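Local coordinates for D-mandelate dehydrogenase (Rhodotorula graminis, PDB 2W2K), which probably oxidises D-mandelate and related D-2-hydroxyacids reversibly to the 2-oxoacids, with a nicotinamide cofactor as hydride carrier, at residues L319-L328 with L335-S345. Residues are numbered along the deposited sequence; the frame is centred on the assembly and turned at random.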
ATOM      1  N   LEU B 319     -15.196   1.172  24.022  1.00  5.89           N
ATOM      2  CA  LEU B 319     -15.797   2.520  24.149  1.00  7.79           C
ATOM      3  C   LEU B 319     -17.300   2.468  24.496  1.00  7.19           C
ATOM      4  O   LEU B 319     -17.759   3.178  25.407  1.00  7.51           O
ATOM      5  CB  LEU B 319     -15.537   3.373  22.877  1.00  8.09           C
ATOM      6  CG  LEU B 319     -14.104   3.939  22.712  1.00  7.81           C
ATOM      7  CD1 LEU B 319     -13.974   4.558  21.305  1.00  9.31           C
ATOM      8  CD2 LEU B 319     -13.783   4.972  23.803  1.00 11.43           C
ATOM      9  N   THR B 320     -18.061   1.636  23.788  1.00  7.34           N
ATOM     10  CA  THR B 320     -19.523   1.531  24.062  1.00  6.73           C
ATOM     11  C   THR B 320     -19.815   1.112  25.514  1.00  7.46           C
ATOM     12  O   THR B 320     -20.632   1.756  26.197  1.00  7.72           O
ATOM     13  CB  THR B 320     -20.273   0.615  23.054  1.00  6.13           C
ATOM     14  OG1 THR B 320     -19.665  -0.694  23.008  1.00  7.10           O
ATOM     15  CG2 THR B 320     -20.300   1.263  21.617  1.00  8.93           C
ATOM     16  N   MET B 321     -19.152   0.044  25.983  1.00  6.52           N
ATOM     17  CA  MET B 321     -19.369  -0.468  27.356  1.00  5.14           C
ATOM     18  C   MET B 321     -18.909   0.536  28.423  1.00  8.48           C
ATOM     19  O   MET B 321     -19.647   0.808  29.383  1.00  5.67           O
ATOM     20  CB  MET B 321     -18.675  -1.826  27.561  1.00  7.12           C
ATOM     21  CG  MET B 321     -19.280  -3.003  26.756  1.00  8.60           C
ATOM     22  SD  MET B 321     -18.579  -4.621  27.232  1.00 10.97           S
ATOM     23  CE  MET B 321     -17.693  -5.102  25.754  1.00 16.96           C
ATOM     24  N   THR B 322     -17.698   1.094  28.249  1.00  6.67           N
ATOM     25  CA  THR B 322     -17.126   2.075  29.186  1.00  7.51           C
ATOM     26  C   THR B 322     -17.924   3.378  29.275  1.00  7.48           C
ATOM     27  O   THR B 322     -18.123   3.916  30.373  1.00  8.74           O
ATOM     28  CB  THR B 322     -15.595   2.361  28.867  1.00  9.09           C
ATOM     29  OG1 THR B 322     -14.853   1.124  28.909  1.00  8.45           O
ATOM     30  CG2 THR B 322     -14.990   3.352  29.860  1.00 13.20           C
ATOM     31  N   ASN B 323     -18.384   3.888  28.127  1.00  7.37           N
ATOM     32  CA  ASN B 323     -19.251   5.073  28.102  1.00  7.61           C
ATOM     33  C   ASN B 323     -20.496   4.923  29.003  1.00 10.12           C
ATOM     34  O   ASN B 323     -20.805   5.808  29.842  1.00  6.34           O
ATOM     35  CB  ASN B 323     -19.659   5.415  26.662  1.00  7.19           C
ATOM     36  CG  ASN B 323     -18.646   6.340  25.934  1.00  8.58           C
ATOM     37  OD1 ASN B 323     -18.337   6.139  24.738  1.00 12.75           O
ATOM     38  ND2 ASN B 323     -18.156   7.340  26.631  1.00  8.25           N
ATOM     39  N   ILE B 324     -21.204   3.808  28.847  1.00  5.83           N
ATOM     40  CA  ILE B 324     -22.452   3.570  29.618  1.00  7.43           C
ATOM     41  C   ILE B 324     -22.173   3.363  31.137  1.00  7.61           C
ATOM     42  O   ILE B 324     -22.906   3.889  32.008  1.00  7.40           O
ATOM     43  CB  ILE B 324     -23.287   2.418  28.974  1.00  5.78           C
ATOM     44  CG1 ILE B 324     -23.832   2.850  27.587  1.00  6.54           C
ATOM     45  CG2 ILE B 324     -24.450   1.984  29.881  1.00  9.69           C
ATOM     46  CD1 ILE B 324     -24.357   1.677  26.735  1.00  6.54           C
ATOM     47  N   ASP B 325     -21.094   2.645  31.449  1.00  9.07           N
ATOM     48  CA  ASP B 325     -20.662   2.423  32.855  1.00 10.40           C
ATOM     49  C   ASP B 325     -20.338   3.755  33.551  1.00  9.49           C
ATOM     50  O   ASP B 325     -20.882   4.050  34.632  1.00 10.01           O
ATOM     51  CB  ASP B 325     -19.443   1.473  32.884  1.00  8.72           C
ATOM     52  CG  ASP B 325     -19.113   0.928  34.289  1.00 16.46           C
ATOM     53  OD1 ASP B 325     -19.487   1.517  35.330  1.00 17.57           O
ATOM     54  OD2 ASP B 325     -18.450  -0.121  34.352  1.00 16.74           O
ATOM     55  N   ARG B 326     -19.455   4.544  32.933  1.00  9.57           N
ATOM     56  CA  ARG B 326     -19.141   5.914  33.404  1.00  8.80           C
ATOM     57  C   ARG B 326     -20.408   6.758  33.672  1.00  9.79           C
ATOM     58  O   ARG B 326     -20.568   7.300  34.763  1.00 10.39           O
ATOM     59  CB  ARG B 326     -18.235   6.665  32.422  1.00  6.67           C
ATOM     60  CG  ARG B 326     -16.792   6.156  32.393  1.00 10.82           C
ATOM     61  CD  ARG B 326     -15.961   6.800  31.253  1.00 10.91           C
ATOM     62  NE  ARG B 326     -15.851   8.260  31.361  1.00 10.87           N
ATOM     63  CZ  ARG B 326     -14.857   8.931  31.956  1.00 20.27           C
ATOM     64  NH1 ARG B 326     -13.842   8.288  32.526  1.00 13.32           N
ATOM     65  NH2 ARG B 326     -14.885  10.261  31.969  1.00 13.20           N
ATOM     66  N   PHE B 327     -21.290   6.854  32.669  1.00  9.06           N
ATOM     67  CA  PHE B 327     -22.434   7.783  32.677  1.00  9.68           C
ATOM     68  C   PHE B 327     -23.595   7.363  33.607  1.00 11.62           C
ATOM     69  O   PHE B 327     -24.256   8.224  34.193  1.00 12.94           O
ATOM     70  CB  PHE B 327     -22.940   7.984  31.229  1.00  8.98           C
ATOM     71  CG  PHE B 327     -23.777   9.230  31.029  1.00  9.32           C
ATOM     72  CD1 PHE B 327     -23.178  10.492  30.925  1.00 10.40           C
ATOM     73  CD2 PHE B 327     -25.170   9.141  30.930  1.00  8.07           C
ATOM     74  CE1 PHE B 327     -23.944  11.648  30.728  1.00 12.31           C
ATOM     75  CE2 PHE B 327     -25.953  10.301  30.725  1.00 10.30           C
ATOM     76  CZ  PHE B 327     -25.339  11.553  30.622  1.00 14.23           C
ATOM     77  N   LEU B 328     -23.835   6.060  33.759  1.00 10.52           N
ATOM     78  CA  LEU B 328     -24.919   5.572  34.653  1.00 11.55           C
ATOM     79  C   LEU B 328     -24.502   5.176  36.074  1.00  9.62           C
ATOM     80  O   LEU B 328     -25.332   5.244  37.004  1.00  9.91           O
ATOM     81  CB  LEU B 328     -25.675   4.379  34.018  1.00  8.94           C
ATOM     82  CG  LEU B 328     -26.502   4.637  32.743  1.00 10.08           C
ATOM     83  CD1 LEU B 328     -27.315   3.384  32.377  1.00 11.95           C
ATOM     84  CD2 LEU B 328     -27.419   5.870  32.903  1.00 16.63           C
ATOM     85  N   LEU B 335     -16.802   9.729  27.209  1.00 11.99           N
ATOM     86  CA  LEU B 335     -15.478   9.893  26.576  1.00 13.70           C
ATOM     87  C   LEU B 335     -15.597  10.460  25.153  1.00 15.17           C
ATOM     88  O   LEU B 335     -14.746  11.252  24.707  1.00 13.12           O
ATOM     89  CB  LEU B 335     -14.743   8.550  26.544  1.00 12.96           C
ATOM     90  CG  LEU B 335     -14.360   7.845  27.861  1.00 13.32           C
ATOM     91  CD1 LEU B 335     -13.922   6.389  27.604  1.00 14.59           C
ATOM     92  CD2 LEU B 335     -13.289   8.622  28.647  1.00 13.34           C
ATOM     93  N   THR B 336     -16.664  10.059  24.456  1.00 10.62           N
ATOM     94  CA  THR B 336     -16.876  10.394  23.026  1.00 10.99           C
ATOM     95  C   THR B 336     -18.294  10.899  22.710  1.00  9.47           C
ATOM     96  O   THR B 336     -19.001  10.316  21.885  1.00  9.25           O
ATOM     97  CB  THR B 336     -16.525   9.199  22.076  1.00 11.79           C
ATOM     98  OG1 THR B 336     -17.222   8.004  22.495  1.00 13.58           O
ATOM     99  CG2 THR B 336     -15.009   8.928  22.058  1.00  9.14           C
ATOM    100  N   PRO B 337     -18.713  12.016  23.339  1.00 11.42           N
ATOM    101  CA  PRO B 337     -20.054  12.522  23.062  1.00  9.39           C
ATOM    102  C   PRO B 337     -20.168  13.037  21.629  1.00 11.24           C
ATOM    103  O   PRO B 337     -19.160  13.470  21.037  1.00 10.83           O
ATOM    104  CB  PRO B 337     -20.186  13.705  24.023  1.00 11.45           C
ATOM    105  CG  PRO B 337     -18.765  14.157  24.260  1.00 12.56           C
ATOM    106  CD  PRO B 337     -17.997  12.868  24.312  1.00  7.55           C
ATOM    107  N   ALA B 338     -21.377  12.944  21.081  1.00  9.04           N
ATOM    108  CA  ALA B 338     -21.746  13.617  19.838  1.00 14.08           C
ATOM    109  C   ALA B 338     -23.115  14.260  20.018  1.00 14.58           C
ATOM    110  O   ALA B 338     -24.067  13.607  20.496  1.00 14.08           O
ATOM    111  CB  ALA B 338     -21.750  12.634  18.651  1.00 14.67           C
ATOM    112  N   GLY B 339     -23.232  15.527  19.607  1.00 12.88           N
ATOM    113  CA  GLY B 339     -24.456  16.296  19.822  1.00 14.25           C
ATOM    114  C   GLY B 339     -24.411  16.953  21.192  1.00 13.60           C
ATOM    115  O   GLY B 339     -23.320  17.202  21.716  1.00 14.66           O
ATOM    116  N   LYS B 340     -25.587  17.209  21.777  1.00 14.66           N
ATOM    117  CA  LYS B 340     -25.696  17.892  23.084  1.00 14.89           C
ATOM    118  C   LYS B 340     -25.058  17.107  24.232  1.00 18.41           C
ATOM    119  O   LYS B 340     -25.169  15.874  24.291  1.00 17.80           O
ATOM    120  CB  LYS B 340     -27.159  18.199  23.440  1.00 13.46           C
ATOM    121  CG  LYS B 340     -27.793  19.336  22.625  1.00 22.68           C
ATOM    122  N   VAL B 341     -24.413  17.831  25.148  1.00 16.39           N
ATOM    123  CA  VAL B 341     -23.800  17.225  26.359  1.00 20.12           C
ATOM    124  C   VAL B 341     -24.726  17.357  27.579  1.00 21.46           C
ATOM    125  O   VAL B 341     -25.319  18.426  27.800  1.00 19.53           O
ATOM    126  CB  VAL B 341     -22.398  17.832  26.642  1.00 18.12           C
ATOM    127  CG1 VAL B 341     -21.863  17.437  28.028  1.00 20.67           C
ATOM    128  CG2 VAL B 341     -21.404  17.451  25.553  1.00 21.90           C
ATOM    129  N   PHE B 342     -24.859  16.273  28.354  1.00 19.62           N
ATOM    130  CA  PHE B 342     -25.752  16.222  29.519  1.00 19.21           C
ATOM    131  C   PHE B 342     -24.989  15.854  30.809  1.00 21.70           C
ATOM    132  O   PHE B 342     -23.950  15.194  30.758  1.00 22.44           O
ATOM    133  CB  PHE B 342     -26.869  15.184  29.300  1.00 19.92           C
ATOM    134  CG  PHE B 342     -27.832  15.523  28.183  1.00 18.67           C
ATOM    135  CD1 PHE B 342     -27.507  15.256  26.848  1.00 25.81           C
ATOM    136  CD2 PHE B 342     -29.072  16.076  28.460  1.00 23.83           C
ATOM    137  CE1 PHE B 342     -28.400  15.551  25.824  1.00 19.83           C
ATOM    138  CE2 PHE B 342     -29.973  16.380  27.432  1.00 25.49           C
ATOM    139  CZ  PHE B 342     -29.639  16.103  26.117  1.00 16.92           C
ATOM    140  N   ALA B 343     -25.509  16.273  31.961  1.00 22.82           N
ATOM    141  CA  ALA B 343     -24.891  15.915  33.247  1.00 24.82           C
ATOM    142  C   ALA B 343     -25.183  14.450  33.571  1.00 23.29           C
ATOM    143  O   ALA B 343     -26.325  14.006  33.381  1.00 23.07           O
ATOM    144  CB  ALA B 343     -25.411  16.824  34.361  1.00 28.19           C
ATOM    145  N   PRO B 344     -24.157  13.682  34.034  1.00 19.54           N
ATOM    146  CA  PRO B 344     -24.386  12.287  34.459  1.00 20.82           C
ATOM    147  C   PRO B 344     -25.243  12.183  35.727  1.00 23.77           C
ATOM    148  O   PRO B 344     -25.338  13.148  36.467  1.00 21.39           O
ATOM    149  CB  PRO B 344     -22.971  11.743  34.731  1.00 18.49           C
ATOM    150  CG  PRO B 344     -22.099  12.913  34.866  1.00 24.81           C
ATOM    151  CD  PRO B 344     -22.741  14.075  34.149  1.00 19.91           C
ATOM    152  N   SER B 345     -25.854  11.018  35.961  1.00 26.80           N
ATOM    153  CA  SER B 345     -26.611  10.763  37.199  1.00 30.39           C
ATOM    154  C   SER B 345     -25.714  10.974  38.421  1.00 30.91           C
ATOM    155  O   SER B 345     -24.505  10.714  38.356  1.00 27.39           O
ATOM    156  CB  SER B 345     -27.175   9.330  37.226  1.00 31.25           C
ATOM    157  OG  SER B 345     -27.909   9.010  36.056  1.00 32.01           O
TER
HETATM  158  O   HOH W   1     -26.847   9.685  33.841  1.00 23.60           O
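Leu-335 lies against the guanidinium of Arg-326, its CD2 seated over the centre of one face, 3.6 Å above the plane and 3.7 Å from CZ. The arginine chain bends at chi3 (61°), which turns this flat group to face the leucine, and the NE hydrogen bond to the O of Pro-333 ties it to the chain just before Leu-335. A serine in place of the arginine would probably leave the CD2 methyl without its flat cover and the carbonyl of Pro-333 without this donor. The other methyl of Leu-335, CD1, meets Thr-322 CG2 at 3.9 Å and Leu-319 CD2 at 4.1 Å, so that, with Arg-326, one leucine touches residues two turns apart. Asn-323 packs against both the backbone of Leu-335 and the side chain of Thr-336, whose OG1 is hydrogen-bonded to the O of Asn-108.

A second patch forms round Phe-327. With CG anti to the backbone N (chi1 -161°), its ring reaches out to the returning chain: Pro-344 CA makes a CH-pi contact over one face, 4.1 Å from the centroid and 22° off the normal, offset toward the rim. At the ring edge, the O of Phe-342 lies in plane, 3.5 Å from CE1. Beyond the ring a water donates to the O of Phe-327 (3.0 Å) and accepts from the N of Ser-345 (2.7 Å), bridging helix and chain end.

Between these patches the loop swings away from the helix. As in other D-2-hydroxyacid dehydrogenases, a long C-terminal helix returns the chain from the nucleotide-binding domain to the N-terminal domain; this contact joins it to its tail. Helix 310-330 packs on the five-stranded parallel sheet, Met-321 and Ile-324 touching strand 54-57 and helix 17-26, while the tail runs beside it along edge strand 105-107, where Phe-342 meets Ala-105.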